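Local coordinates for protein epimerase (Methylomonas sp. DH-1, PDB 7CJ7) that catalyses the manganese-dependent epimerization of ketoses at C3, with highest activity toward L-ribulose, as a homodimeric TIM-barrel enzyme, at residues L7-H12 with E280-R285; V15-W20 with R26-G31; V210-G213 with Y219-T222; F245-S250 with D272-K277. All coordinates share one frame; numbering follows the deposited sequence.

Interaction 1: L7-H12 with E280-R285; sequences LEYGGH and EFIKQR. With SOL (L-sorbose), chain C.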
loop_
_atom_site.group_PDB
_atom_site.type_symbol
_atom_site.label_atom_id
_atom_site.label_comp_id
_atom_site.label_asym_id
_atom_site.label_seq_id
_atom_site.Cartn_x
_atom_site.Cartn_y
_atom_site.Cartn_z
ATOM N N LEU A 7 -24.414 -1.004 -16.976
ATOM C CA LEU A 7 -24.067 -1.857 -15.820
ATOM C C LEU A 7 -23.721 -3.248 -16.354
ATOM O O LEU A 7 -24.590 -3.898 -16.915
ATOM C CB LEU A 7 -25.246 -1.909 -14.847
ATOM C CG LEU A 7 -24.982 -2.708 -13.577
ATOM C CD1 LEU A 7 -23.738 -2.207 -12.874
ATOM C CD2 LEU A 7 -26.183 -2.656 -12.648
ATOM N N GLU A 8 -22.474 -3.676 -16.200
ATOM C CA GLU A 8 -22.025 -5.012 -16.664
ATOM C C GLU A 8 -20.886 -5.442 -15.750
ATOM O O GLU A 8 -20.205 -4.562 -15.203
ATOM C CB GLU A 8 -21.617 -4.992 -18.136
ATOM C CG GLU A 8 -20.723 -3.825 -18.524
ATOM C CD GLU A 8 -20.297 -3.859 -19.987
ATOM O OE1 GLU A 8 -19.690 -2.891 -20.457
ATOM O OE2 GLU A 8 -20.570 -4.863 -20.651
ATOM N N TYR A 9 -20.727 -6.754 -15.584
ATOM C CA TYR A 9 -19.769 -7.361 -14.640
ATOM C C TYR A 9 -18.669 -8.073 -15.417
ATOM O O TYR A 9 -18.945 -8.832 -16.369
ATOM C CB TYR A 9 -20.501 -8.297 -13.686
ATOM C CG TYR A 9 -21.658 -7.635 -12.989
ATOM C CD1 TYR A 9 -21.497 -7.005 -11.768
ATOM C CD2 TYR A 9 -22.898 -7.573 -13.594
ATOM C CE1 TYR A 9 -22.560 -6.386 -11.138
ATOM C CE2 TYR A 9 -23.970 -6.954 -12.980
ATOM C CZ TYR A 9 -23.805 -6.369 -11.740
ATOM O OH TYR A 9 -24.870 -5.755 -11.145
ATOM N N GLY A 10 -17.437 -7.853 -14.982
ATOM C CA GLY A 10 -16.250 -8.348 -15.691
ATOM C C GLY A 10 -15.231 -8.930 -14.744
ATOM O O GLY A 10 -15.303 -8.661 -13.515
ATOM N N GLY A 11 -14.346 -9.753 -15.298
ATOM C CA GLY A 11 -13.193 -10.325 -14.593
ATOM C C GLY A 11 -11.907 -9.847 -15.229
ATOM O O GLY A 11 -11.830 -9.802 -16.467
ATOM N N HIS A 12 -10.936 -9.454 -14.410
ATOM C CA HIS A 12 -9.578 -9.088 -14.870
ATOM C C HIS A 12 -8.872 -10.352 -15.362
ATOM O O HIS A 12 -9.040 -11.402 -14.723
ATOM C CB HIS A 12 -8.834 -8.379 -13.737
ATOM C CG HIS A 12 -7.560 -7.753 -14.179
ATOM N ND1 HIS A 12 -6.370 -8.437 -14.162
ATOM C CD2 HIS A 12 -7.285 -6.511 -14.629
ATOM C CE1 HIS A 12 -5.410 -7.645 -14.595
ATOM N NE2 HIS A 12 -5.943 -6.454 -14.877
ATOM N N GLU A 280 -20.801 -13.804 -7.492
ATOM C CA GLU A 280 -21.947 -13.998 -6.568
ATOM C C GLU A 280 -21.905 -12.929 -5.466
ATOM O O GLU A 280 -22.970 -12.361 -5.135
ATOM C CB GLU A 280 -21.902 -15.400 -5.965
ATOM C CG GLU A 280 -23.088 -15.721 -5.077
ATOM C CD GLU A 280 -22.907 -16.971 -4.227
ATOM O OE1 GLU A 280 -21.789 -17.174 -3.686
ATOM O OE2 GLU A 280 -23.872 -17.744 -4.116
ATOM N N PHE A 281 -20.731 -12.692 -4.884
ATOM C CA PHE A 281 -20.515 -11.679 -3.815
ATOM C C PHE A 281 -21.002 -10.305 -4.307
ATOM O O PHE A 281 -21.726 -9.601 -3.596
ATOM C CB PHE A 281 -19.039 -11.647 -3.419
ATOM C CG PHE A 281 -18.720 -10.713 -2.281
ATOM C CD1 PHE A 281 -18.517 -9.361 -2.511
ATOM C CD2 PHE A 281 -18.627 -11.182 -0.979
ATOM C CE1 PHE A 281 -18.244 -8.500 -1.459
ATOM C CE2 PHE A 281 -18.338 -10.318 0.066
ATOM C CZ PHE A 281 -18.151 -8.982 -0.179
ATOM N N ILE A 282 -20.587 -9.913 -5.506
ATOM C CA ILE A 282 -20.922 -8.584 -6.091
ATOM C C ILE A 282 -22.426 -8.516 -6.385
ATOM O O ILE A 282 -23.068 -7.542 -5.978
ATOM C CB ILE A 282 -20.061 -8.319 -7.335
ATOM C CG1 ILE A 282 -18.583 -8.188 -6.960
ATOM C CG2 ILE A 282 -20.565 -7.105 -8.098
ATOM C CD1 ILE A 282 -17.648 -8.309 -8.136
ATOM N N LYS A 283 -22.989 -9.524 -7.038
ATOM C CA LYS A 283 -24.399 -9.455 -7.499
ATOM C C LYS A 283 -25.335 -9.481 -6.286
ATOM O O LYS A 283 -26.447 -8.930 -6.375
ATOM C CB LYS A 283 -24.675 -10.567 -8.509
ATOM C CG LYS A 283 -24.083 -10.294 -9.879
ATOM C CD LYS A 283 -24.618 -11.188 -10.957
ATOM C CE LYS A 283 -24.128 -10.755 -12.317
ATOM N NZ LYS A 283 -24.664 -11.617 -13.392
ATOM N N GLN A 284 -24.909 -10.073 -5.176
ATOM C CA GLN A 284 -25.740 -10.107 -3.950
ATOM C C GLN A 284 -25.829 -8.691 -3.356
ATOM O O GLN A 284 -26.802 -8.411 -2.616
ATOM C CB GLN A 284 -25.160 -11.096 -2.949
ATOM C CG GLN A 284 -25.995 -11.222 -1.688
ATOM C CD GLN A 284 -25.356 -12.144 -0.679
ATOM O OE1 GLN A 284 -25.385 -11.884 0.525
ATOM N NE2 GLN A 284 -24.763 -13.223 -1.170
ATOM N N ARG A 285 -24.870 -7.815 -3.681
ATOM C CA ARG A 285 -24.743 -6.479 -3.035
ATOM C C ARG A 285 -25.054 -5.342 -4.008
ATOM O O ARG A 285 -25.229 -4.200 -3.531
ATOM C CB ARG A 285 -23.338 -6.309 -2.461
ATOM C CG ARG A 285 -23.103 -7.184 -1.244
ATOM C CD ARG A 285 -21.640 -7.417 -0.933
ATOM N NE ARG A 285 -21.534 -8.217 0.271
ATOM C CZ ARG A 285 -21.691 -9.535 0.320
ATOM N NH1 ARG A 285 -21.599 -10.156 1.478
ATOM N NH2 ARG A 285 -21.934 -10.240 -0.776
HETATM C C1 SOL C . -3.265 -1.810 -10.122
HETATM O O1 SOL C . -3.046 -1.883 -8.733
HETATM C C2 SOL C . -4.713 -1.954 -10.465
HETATM O O2 SOL C . -5.573 -1.728 -9.630
HETATM C C3 SOL C . -5.083 -2.439 -11.859
HETATM O O3 SOL C . -6.416 -2.107 -12.171
HETATM C C4 SOL C . -4.134 -1.877 -12.913
HETATM O O4 SOL C . -4.224 -0.451 -12.920
HETATM C C5 SOL C . -4.419 -2.386 -14.328
HETATM O O5 SOL C . -3.607 -1.671 -15.259
HETATM C C6 SOL C . -4.168 -3.869 -14.501
HETATM O O6 SOL C . -4.499 -4.283 -15.830
#
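Y9 and K283 meet in a CH-pi contact: CE of K283 stands over one face of the Y9 ring, 4.0 Å from its centroid and 26° off the ring normal, displaced toward the CD2 side. The lysine chain is extended beyond CG, which carries its methylene end across the phenol. An apolar contact lies beside it, where CG2 of I282 comes within 3.7 Å of Y9 CE1. With CG lying beside its own backbone N (chi1 -53°), the tyrosine ring projects outward from strand 8-12 to the helix. No hydrogen bond joins the two segments. On the helix itself, R285 NH2 donates to F281 O at 2.9 Å, on a carbonyl lone pair, while the guanidinium overlaps the F281 ring at its rim, near CE2.

The polar contact is at the far end of the strand, where H12 NE2 and O6 of L-sorbose form a nearly straight hydrogen bond of 2.8 Å in the imidazole plane. With an alanine in place of H12 the sugar is likely to lose this bond at O6, leaving that end freer to turn. Outer face on a helix, C-terminal end at the substrate: this is the arrangement of the first strand and the last helix in a TIM barrel.

Interaction 2: V15-W20 with R26-G31; sequences VWSGDW and RKAIAG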
loop_
_atom_site.group_PDB
_atom_site.type_symbol
_atom_site.label_atom_id
_atom_site.label_comp_id
_atom_site.label_asym_id
_atom_site.label_seq_id
_atom_site.Cartn_x
_atom_site.Cartn_y
_atom_site.Cartn_z
ATOM N N VAL A 15 -6.944 -13.073 -13.227
ATOM C CA VAL A 15 -7.680 -14.082 -12.420
ATOM C C VAL A 15 -7.407 -15.459 -13.034
ATOM O O VAL A 15 -7.399 -16.439 -12.271
ATOM C CB VAL A 15 -9.176 -13.753 -12.329
ATOM C CG1 VAL A 15 -9.982 -14.937 -11.826
ATOM C CG2 VAL A 15 -9.404 -12.540 -11.442
ATOM N N TRP A 16 -7.113 -15.511 -14.339
ATOM C CA TRP A 16 -7.030 -16.779 -15.107
ATOM C C TRP A 16 -5.655 -16.990 -15.746
ATOM O O TRP A 16 -5.212 -18.147 -15.761
ATOM C CB TRP A 16 -8.134 -16.852 -16.161
ATOM C CG TRP A 16 -9.514 -16.967 -15.596
ATOM C CD1 TRP A 16 -10.144 -18.099 -15.163
ATOM C CD2 TRP A 16 -10.465 -15.899 -15.456
ATOM N NE1 TRP A 16 -11.416 -17.803 -14.750
ATOM C CE2 TRP A 16 -11.643 -16.463 -14.925
ATOM C CE3 TRP A 16 -10.439 -14.530 -15.744
ATOM C CZ2 TRP A 16 -12.770 -15.693 -14.644
ATOM C CZ3 TRP A 16 -11.556 -13.775 -15.469
ATOM C CH2 TRP A 16 -12.704 -14.354 -14.937
ATOM N N SER A 17 -5.046 -15.955 -16.324
ATOM C CA SER A 17 -3.840 -16.076 -17.185
ATOM C C SER A 17 -2.842 -14.953 -16.898
ATOM O O SER A 17 -3.264 -13.803 -16.826
ATOM C CB SER A 17 -4.206 -16.082 -18.645
ATOM O OG SER A 17 -5.000 -17.211 -18.959
ATOM N N GLY A 18 -1.557 -15.295 -16.802
ATOM C CA GLY A 18 -0.461 -14.328 -16.602
ATOM C C GLY A 18 0.065 -13.767 -17.913
ATOM O O GLY A 18 0.813 -12.776 -17.874
ATOM N N ASP A 19 -0.297 -14.377 -19.038
ATOM C CA ASP A 19 0.129 -13.941 -20.391
ATOM C C ASP A 19 -1.106 -13.935 -21.288
ATOM O O ASP A 19 -2.102 -14.601 -20.940
ATOM C CB ASP A 19 1.215 -14.852 -20.966
ATOM C CG ASP A 19 0.714 -16.243 -21.310
ATOM O OD1 ASP A 19 -0.515 -16.403 -21.481
ATOM O OD2 ASP A 19 1.557 -17.158 -21.405
ATOM N N TRP A 20 -1.045 -13.204 -22.392
ATOM C CA TRP A 20 -2.134 -13.194 -23.397
ATOM C C TRP A 20 -1.661 -13.909 -24.666
ATOM O O TRP A 20 -1.822 -13.348 -25.757
ATOM C CB TRP A 20 -2.618 -11.767 -23.669
ATOM C CG TRP A 20 -4.008 -11.751 -24.219
ATOM C CD1 TRP A 20 -4.376 -11.600 -25.521
ATOM C CD2 TRP A 20 -5.223 -12.001 -23.488
ATOM N NE1 TRP A 20 -5.732 -11.713 -25.648
ATOM C CE2 TRP A 20 -6.281 -11.951 -24.418
ATOM C CE3 TRP A 20 -5.516 -12.268 -22.147
ATOM C CZ2 TRP A 20 -7.610 -12.132 -24.041
ATOM C CZ3 TRP A 20 -6.830 -12.451 -21.776
ATOM C CH2 TRP A 20 -7.863 -12.389 -22.712
ATOM N N ARG A 26 -7.567 -18.012 -24.526
ATOM C CA ARG A 26 -8.689 -18.984 -24.554
ATOM C C ARG A 26 -9.035 -19.390 -23.118
ATOM O O ARG A 26 -10.229 -19.449 -22.796
ATOM C CB ARG A 26 -8.366 -20.209 -25.408
ATOM C CG ARG A 26 -9.461 -21.272 -25.365
ATOM C CD ARG A 26 -9.210 -22.452 -26.279
ATOM N NE ARG A 26 -9.407 -22.074 -27.661
ATOM C CZ ARG A 26 -10.589 -22.056 -28.271
ATOM N NH1 ARG A 26 -11.680 -22.455 -27.638
ATOM N NH2 ARG A 26 -10.668 -21.674 -29.526
ATOM N N LYS A 27 -8.019 -19.641 -22.290
ATOM C CA LYS A 27 -8.194 -20.054 -20.878
ATOM C C LYS A 27 -8.967 -18.955 -20.148
ATOM O O LYS A 27 -9.961 -19.278 -19.460
ATOM C CB LYS A 27 -6.823 -20.308 -20.249
ATOM C CG LYS A 27 -6.826 -20.896 -18.852
ATOM C CD LYS A 27 -5.448 -21.415 -18.515
ATOM C CE LYS A 27 -5.346 -22.093 -17.170
ATOM N NZ LYS A 27 -5.307 -21.099 -16.071
ATOM N N ALA A 28 -8.548 -17.700 -20.326
ATOM C CA ALA A 28 -9.124 -16.536 -19.619
ATOM C C ALA A 28 -10.552 -16.282 -20.117
ATOM O O ALA A 28 -11.443 -16.052 -19.289
ATOM C CB ALA A 28 -8.238 -15.330 -19.798
ATOM N N ILE A 29 -10.763 -16.318 -21.430
ATOM C CA ILE A 29 -12.086 -15.997 -22.036
ATOM C C ILE A 29 -13.070 -17.114 -21.675
ATOM O O ILE A 29 -14.178 -16.797 -21.210
ATOM C CB ILE A 29 -11.948 -15.722 -23.543
ATOM C CG1 ILE A 29 -11.275 -14.363 -23.761
ATOM C CG2 ILE A 29 -13.296 -15.811 -24.246
ATOM C CD1 ILE A 29 -10.841 -14.084 -25.181
ATOM N N ALA A 30 -12.658 -18.373 -21.794
ATOM C CA ALA A 30 -13.493 -19.534 -21.411
ATOM C C ALA A 30 -13.817 -19.446 -19.913
ATOM O O ALA A 30 -14.978 -19.691 -19.536
ATOM C CB ALA A 30 -12.800 -20.824 -21.781
ATOM N N GLY A 31 -12.837 -19.056 -19.091
ATOM C CA GLY A 31 -12.999 -18.921 -17.631
ATOM C C GLY A 31 -14.028 -17.859 -17.268
ATOM O O GLY A 31 -14.938 -18.154 -16.476
HETATM O O HOH W 1 -14.244 -19.347 -14.101
#
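W16 and W20 grip helix 22-35 in a mainly apolar loop-on-helix contact, placed in the first beta-alpha unit of the TIM barrel: the segment 15-20 belongs to the loop that leaves strand 8-12 and turns back along the helix that follows. The backbones come close, with the CA atoms of W16 and A28 5.0 Å apart, and A28 lies between the two tryptophans.

On one side, W16 CB packs against A28 CA at 3.6 Å. The indole then runs on along the helix to G31, whose CA lies over a face of the five-membered ring, 3.9 Å from its centroid and 29° off the normal, in a CH-pi contact. A side chain at G31 would run into the indole, since a CB there would clash with NE1. The opposite face of the indole is covered by V15 CG1, so the ring is sandwiched between its own loop and the helix.

On the other side, W20 CZ3 touches A28 CB at 3.8 Å, and its CZ2 meets I29 CD1. The W20 ring reaches the helix because its CG lies anti to the backbone N (chi1 -157°), while its NE1 bonds to T55. S17 OG fits against A28 and is hydrogen-bonded to G24 O.

Two polar links complete the contact. K27, bent at its last torsion, gives an NZ hydrogen bond of 3.0 Å to W16 O. A water in the indole plane accepts from W16 NE1 at 3.3 Å and donates to G31 O at 2.7 Å.

Interaction 3: V210-G213 with Y219-T222; sequences VHIG and YLGT. With MN (manganese (II) ion), chain D.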
loop_
_atom_site.group_PDB
_atom_site.type_symbol
_atom_site.label_atom_id
_atom_site.label_comp_id
_atom_site.label_asym_id
_atom_site.label_seq_id
_atom_site.Cartn_x
_atom_site.Cartn_y
_atom_site.Cartn_z
ATOM N N VAL A 210 -15.315 0.861 -12.296
ATOM C CA VAL A 210 -15.155 0.358 -10.911
ATOM C C VAL A 210 -14.390 -0.964 -10.930
ATOM O O VAL A 210 -14.739 -1.860 -11.730
ATOM C CB VAL A 210 -16.515 0.202 -10.215
ATOM C CG1 VAL A 210 -16.378 -0.617 -8.943
ATOM C CG2 VAL A 210 -17.158 1.548 -9.944
ATOM N N HIS A 211 -13.368 -1.052 -10.084
ATOM C CA HIS A 211 -12.712 -2.320 -9.692
ATOM C C HIS A 211 -13.135 -2.701 -8.279
ATOM O O HIS A 211 -13.073 -1.844 -7.358
ATOM C CB HIS A 211 -11.196 -2.231 -9.790
ATOM C CG HIS A 211 -10.702 -2.341 -11.189
ATOM N ND1 HIS A 211 -9.361 -2.261 -11.496
ATOM C CD2 HIS A 211 -11.356 -2.524 -12.358
ATOM C CE1 HIS A 211 -9.197 -2.441 -12.790
ATOM N NE2 HIS A 211 -10.410 -2.575 -13.351
ATOM N N ILE A 212 -13.497 -3.974 -8.136
ATOM C CA ILE A 212 -13.814 -4.623 -6.841
ATOM C C ILE A 212 -12.614 -5.497 -6.495
ATOM O O ILE A 212 -12.389 -6.509 -7.191
ATOM C CB ILE A 212 -15.122 -5.424 -6.918
ATOM C CG1 ILE A 212 -16.298 -4.558 -7.373
ATOM C CG2 ILE A 212 -15.400 -6.127 -5.598
ATOM C CD1 ILE A 212 -16.530 -3.334 -6.515
ATOM N N GLY A 213 -11.851 -5.069 -5.498
ATOM C CA GLY A 213 -10.710 -5.813 -4.938
ATOM C C GLY A 213 -10.778 -5.843 -3.423
ATOM O O GLY A 213 -11.082 -4.797 -2.807
ATOM N N TYR A 219 -9.735 -13.402 -2.043
ATOM C CA TYR A 219 -11.189 -13.699 -2.010
ATOM C C TYR A 219 -11.960 -12.497 -1.442
ATOM O O TYR A 219 -11.592 -11.955 -0.384
ATOM C CB TYR A 219 -11.464 -14.954 -1.178
ATOM C CG TYR A 219 -11.334 -16.248 -1.937
ATOM C CD1 TYR A 219 -10.122 -16.919 -1.997
ATOM C CD2 TYR A 219 -12.434 -16.832 -2.548
ATOM C CE1 TYR A 219 -9.996 -18.118 -2.683
ATOM C CE2 TYR A 219 -12.324 -18.032 -3.228
ATOM C CZ TYR A 219 -11.101 -18.675 -3.304
ATOM O OH TYR A 219 -10.994 -19.850 -4.001
ATOM N N LEU A 220 -13.045 -12.098 -2.099
ATOM C CA LEU A 220 -13.914 -11.023 -1.565
ATOM C C LEU A 220 -14.544 -11.521 -0.258
ATOM O O LEU A 220 -15.023 -12.677 -0.206
ATOM C CB LEU A 220 -14.977 -10.625 -2.597
ATOM C CG LEU A 220 -14.465 -10.143 -3.960
ATOM C CD1 LEU A 220 -15.610 -9.628 -4.826
ATOM C CD2 LEU A 220 -13.387 -9.080 -3.813
ATOM N N GLY A 221 -14.549 -10.667 0.766
ATOM C CA GLY A 221 -15.219 -10.924 2.053
ATOM C C GLY A 221 -14.277 -11.498 3.095
ATOM O O GLY A 221 -14.748 -11.753 4.207
ATOM N N THR A 222 -13.001 -11.719 2.755
ATOM C CA THR A 222 -11.984 -12.338 3.656
ATOM C C THR A 222 -10.953 -11.296 4.089
ATOM O O THR A 222 -9.890 -11.682 4.613
ATOM C CB THR A 222 -11.272 -13.523 2.992
ATOM O OG1 THR A 222 -10.438 -13.022 1.945
ATOM C CG2 THR A 222 -12.241 -14.556 2.463
HETATM MN MN MN D . -7.607 -1.876 -10.242
#
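I212 and L220 make the tight part of this contact, methyl against methyl: I212 CG2 lies 3.6 Å from L220 CD1 and 4.0 Å from L220 CD2, the side chains crossing at about a right angle. The CG2 branch of the isoleucine does all the touching, while its CG1 arm leads away. Both methyls of L220 thus meet the isoleucine, and L220 CD2 also reaches G213 C at 4.2 Å. In L220, CG sits beside the backbone N (chi1 -58°), and the bond from CA to CB already points at the strand. No hydrogen bond crosses between the segments, so apolar contact alone joins them.

Away from the L220 side chain the contact is looser. Residues 219-222 form a type II beta turn whose backbone bond, T222 N to Y219 O, is weak at 3.4 Å. A second bond supports it: T222 OG1 donates to the same oxygen, Y219 O, at 2.8 Å, tilted 25° from the carbonyl plane. G221, at the exposed corner, has a positive phi of 95°, and T222 packs on N194 of the second subunit.

H211, next to I212 on the strand, turns to the barrel interior and binds manganese through ND1 at 2.2 Å; E41 holds its NE2. I212 faces the other way, toward F227, F230 and F231 of helix 227-236, and L220 is inserted between strand 207-212 and helix 271-285, where it meets A278, F281 and I282.

Interaction 4: F245-S250 with D272-K277; sequences FESFSS and DDLAGK. With MN (manganese (II) ion), chain D; SOL (L-sorbose), chain C.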
loop_
_atom_site.group_PDB
_atom_site.type_symbol
_atom_site.label_atom_id
_atom_site.label_comp_id
_atom_site.label_asym_id
_atom_site.label_seq_id
_atom_site.Cartn_x
_atom_site.Cartn_y
_atom_site.Cartn_z
ATOM N N PHE A 245 -14.144 -7.520 -11.217
ATOM C CA PHE A 245 -13.458 -8.228 -10.115
ATOM C C PHE A 245 -11.976 -8.311 -10.474
ATOM O O PHE A 245 -11.615 -8.792 -11.571
ATOM C CB PHE A 245 -14.063 -9.609 -9.876
ATOM C CG PHE A 245 -13.226 -10.460 -8.956
ATOM C CD1 PHE A 245 -12.875 -10.010 -7.692
ATOM C CD2 PHE A 245 -12.769 -11.699 -9.360
ATOM C CE1 PHE A 245 -12.085 -10.785 -6.853
ATOM C CE2 PHE A 245 -11.989 -12.476 -8.519
ATOM C CZ PHE A 245 -11.657 -12.025 -7.267
ATOM N N GLU A 246 -11.140 -7.859 -9.546
ATOM C CA GLU A 246 -9.676 -7.836 -9.707
ATOM C C GLU A 246 -9.043 -8.556 -8.516
ATOM O O GLU A 246 -9.418 -8.272 -7.359
ATOM C CB GLU A 246 -9.186 -6.398 -9.831
ATOM C CG GLU A 246 -7.707 -6.302 -10.109
ATOM C CD GLU A 246 -7.299 -4.932 -10.616
ATOM O OE1 GLU A 246 -6.755 -4.839 -11.739
ATOM O OE2 GLU A 246 -7.537 -3.967 -9.889
ATOM N N SER A 247 -8.106 -9.454 -8.793
ATOM C CA SER A 247 -7.470 -10.290 -7.749
ATOM C C SER A 247 -6.117 -10.782 -8.248
ATOM O O SER A 247 -6.010 -11.163 -9.422
ATOM C CB SER A 247 -8.371 -11.442 -7.375
ATOM O OG SER A 247 -7.826 -12.188 -6.310
ATOM N N PHE A 248 -5.125 -10.804 -7.370
ATOM C CA PHE A 248 -3.766 -11.262 -7.727
ATOM C C PHE A 248 -3.289 -12.274 -6.692
ATOM O O PHE A 248 -3.437 -12.040 -5.471
ATOM C CB PHE A 248 -2.817 -10.075 -7.857
ATOM C CG PHE A 248 -3.246 -9.051 -8.872
ATOM C CD1 PHE A 248 -2.970 -9.223 -10.217
ATOM C CD2 PHE A 248 -3.936 -7.915 -8.479
ATOM C CE1 PHE A 248 -3.386 -8.282 -11.147
ATOM C CE2 PHE A 248 -4.348 -6.983 -9.410
ATOM C CZ PHE A 248 -4.071 -7.165 -10.741
ATOM N N SER A 249 -2.726 -13.369 -7.197
ATOM C CA SER A 249 -2.085 -14.433 -6.389
ATOM C C SER A 249 -0.771 -14.816 -7.064
ATOM O O SER A 249 -0.708 -14.727 -8.301
ATOM C CB SER A 249 -2.998 -15.623 -6.249
ATOM O OG SER A 249 -2.347 -16.657 -5.531
ATOM N N SER A 250 0.225 -15.248 -6.290
ATOM C CA SER A 250 1.494 -15.795 -6.830
ATOM C C SER A 250 1.187 -17.031 -7.693
ATOM O O SER A 250 2.062 -17.431 -8.479
ATOM C CB SER A 250 2.485 -16.090 -5.726
ATOM O OG SER A 250 1.939 -16.999 -4.781
ATOM N N ASP A 272 -11.469 -20.604 -11.013
ATOM C CA ASP A 272 -12.935 -20.765 -11.214
ATOM C C ASP A 272 -13.674 -20.542 -9.891
ATOM O O ASP A 272 -14.705 -19.871 -9.897
ATOM C CB ASP A 272 -13.268 -22.126 -11.811
ATOM C CG ASP A 272 -12.705 -22.286 -13.210
ATOM O OD1 ASP A 272 -12.494 -21.247 -13.879
ATOM O OD2 ASP A 272 -12.489 -23.446 -13.621
ATOM N N ASP A 273 -13.159 -21.069 -8.786
ATOM C CA ASP A 273 -13.807 -20.916 -7.458
ATOM C C ASP A 273 -13.769 -19.433 -7.075
ATOM O O ASP A 273 -14.805 -18.867 -6.665
ATOM C CB ASP A 273 -13.112 -21.777 -6.407
ATOM C CG ASP A 273 -13.804 -21.694 -5.063
ATOM O OD1 ASP A 273 -14.920 -22.218 -4.966
ATOM O OD2 ASP A 273 -13.234 -21.081 -4.143
ATOM N N LEU A 274 -12.597 -18.826 -7.200
ATOM C CA LEU A 274 -12.384 -17.405 -6.840
ATOM C C LEU A 274 -13.342 -16.530 -7.654
ATOM O O LEU A 274 -14.054 -15.729 -7.042
ATOM C CB LEU A 274 -10.931 -17.021 -7.107
ATOM C CG LEU A 274 -10.623 -15.546 -6.865
ATOM C CD1 LEU A 274 -10.502 -15.255 -5.378
ATOM C CD2 LEU A 274 -9.364 -15.134 -7.606
ATOM N N ALA A 275 -13.362 -16.691 -8.982
ATOM C CA ALA A 275 -14.138 -15.833 -9.911
ATOM C C ALA A 275 -15.644 -16.057 -9.723
ATOM O O ALA A 275 -16.400 -15.076 -9.764
ATOM C CB ALA A 275 -13.723 -16.100 -11.332
ATOM N N GLY A 276 -16.074 -17.303 -9.534
ATOM C CA GLY A 276 -17.498 -17.621 -9.324
ATOM C C GLY A 276 -17.999 -17.007 -8.029
ATOM O O GLY A 276 -19.090 -16.390 -8.035
ATOM N N LYS A 277 -17.223 -17.154 -6.953
ATOM C CA LYS A 277 -17.607 -16.638 -5.619
ATOM C C LYS A 277 -17.611 -15.109 -5.663
ATOM O O LYS A 277 -18.483 -14.518 -5.017
ATOM C CB LYS A 277 -16.677 -17.177 -4.534
ATOM C CG LYS A 277 -16.987 -18.607 -4.116
ATOM C CD LYS A 277 -16.129 -19.100 -2.989
ATOM C CE LYS A 277 -16.518 -20.477 -2.499
ATOM N NZ LYS A 277 -15.317 -21.214 -2.049
HETATM MN MN MN D . -7.607 -1.876 -10.242
HETATM C C1 SOL C . -3.265 -1.810 -10.122
HETATM O O1 SOL C . -3.046 -1.883 -8.733
HETATM C C2 SOL C . -4.713 -1.954 -10.465
HETATM O O2 SOL C . -5.573 -1.728 -9.630
HETATM C C3 SOL C . -5.083 -2.439 -11.859
HETATM O O3 SOL C . -6.416 -2.107 -12.171
HETATM C C4 SOL C . -4.134 -1.877 -12.913
HETATM O O4 SOL C . -4.224 -0.451 -12.920
HETATM C C5 SOL C . -4.419 -2.386 -14.328
HETATM O O5 SOL C . -3.607 -1.671 -15.259
HETATM C C6 SOL C . -4.168 -3.869 -14.501
HETATM O O6 SOL C . -4.499 -4.283 -15.830
#
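F245 and L274 join the end of the eighth barrel strand, 242-245, to helix 271-285, just outside the metal site. The leucine approaches the phenyl ring at its edge: L274 CG lies near the ring plane, 3.7 Å from F245 CZ. A275 CA adds a longer contact to F245 CE2. L274 also reaches along the loop, its CD2 lying 3.6 Å from S247 OG, a hydroxyl whose hydrogen bond goes to R217 O. Replacing L274 by an alanine would probably open a gap at the F245 edge and remove the methyl that packs on S247.

On the helix, K277 NZ bridges back to D273 OD2 at 3.0 Å, on the syn lone pair.

Between F245 and S247, E246 points to the opposite side. Its chain is extended, with CG anti to the backbone N (chi1 -175°), and OE2 binds manganese at 2.1 Å. L-sorbose chelates the same ion through O2 and O3 (2.1 and 2.3 Å), and E246 OE1 comes within 2.8 Å of SOL O3. E246 is probably one of the proton donor/acceptors, as in relatives; E152, D185 and H211 complete the protein ligands of this ketose 3-epimerase site at the C-terminal mouth of the barrel.

Interactions 1, 3 and 4 lie on one side of the barrel and converge on helix 271-285: interactions 1 and 4 use it directly, and L220 of interaction 3 packs on F281 and I282. Strand pairing ties them too, through probable backbone bonds from G10 and H12 to F245 and from I212 to E246. All four contacts are largely buried; the exposed K283 and K27 lie at the edges of interactions 1 and 2, and G221 brings an exposed turn to interaction 3. Outside the barrel wall the cross-contacts are mainly apolar, with a lysine and a water adding polar links in interaction 2; inside, H12, H211 and E246 turn to sugar or metal. Interaction 2, on helix 22-35, reaches interaction 4 through W16 against A275.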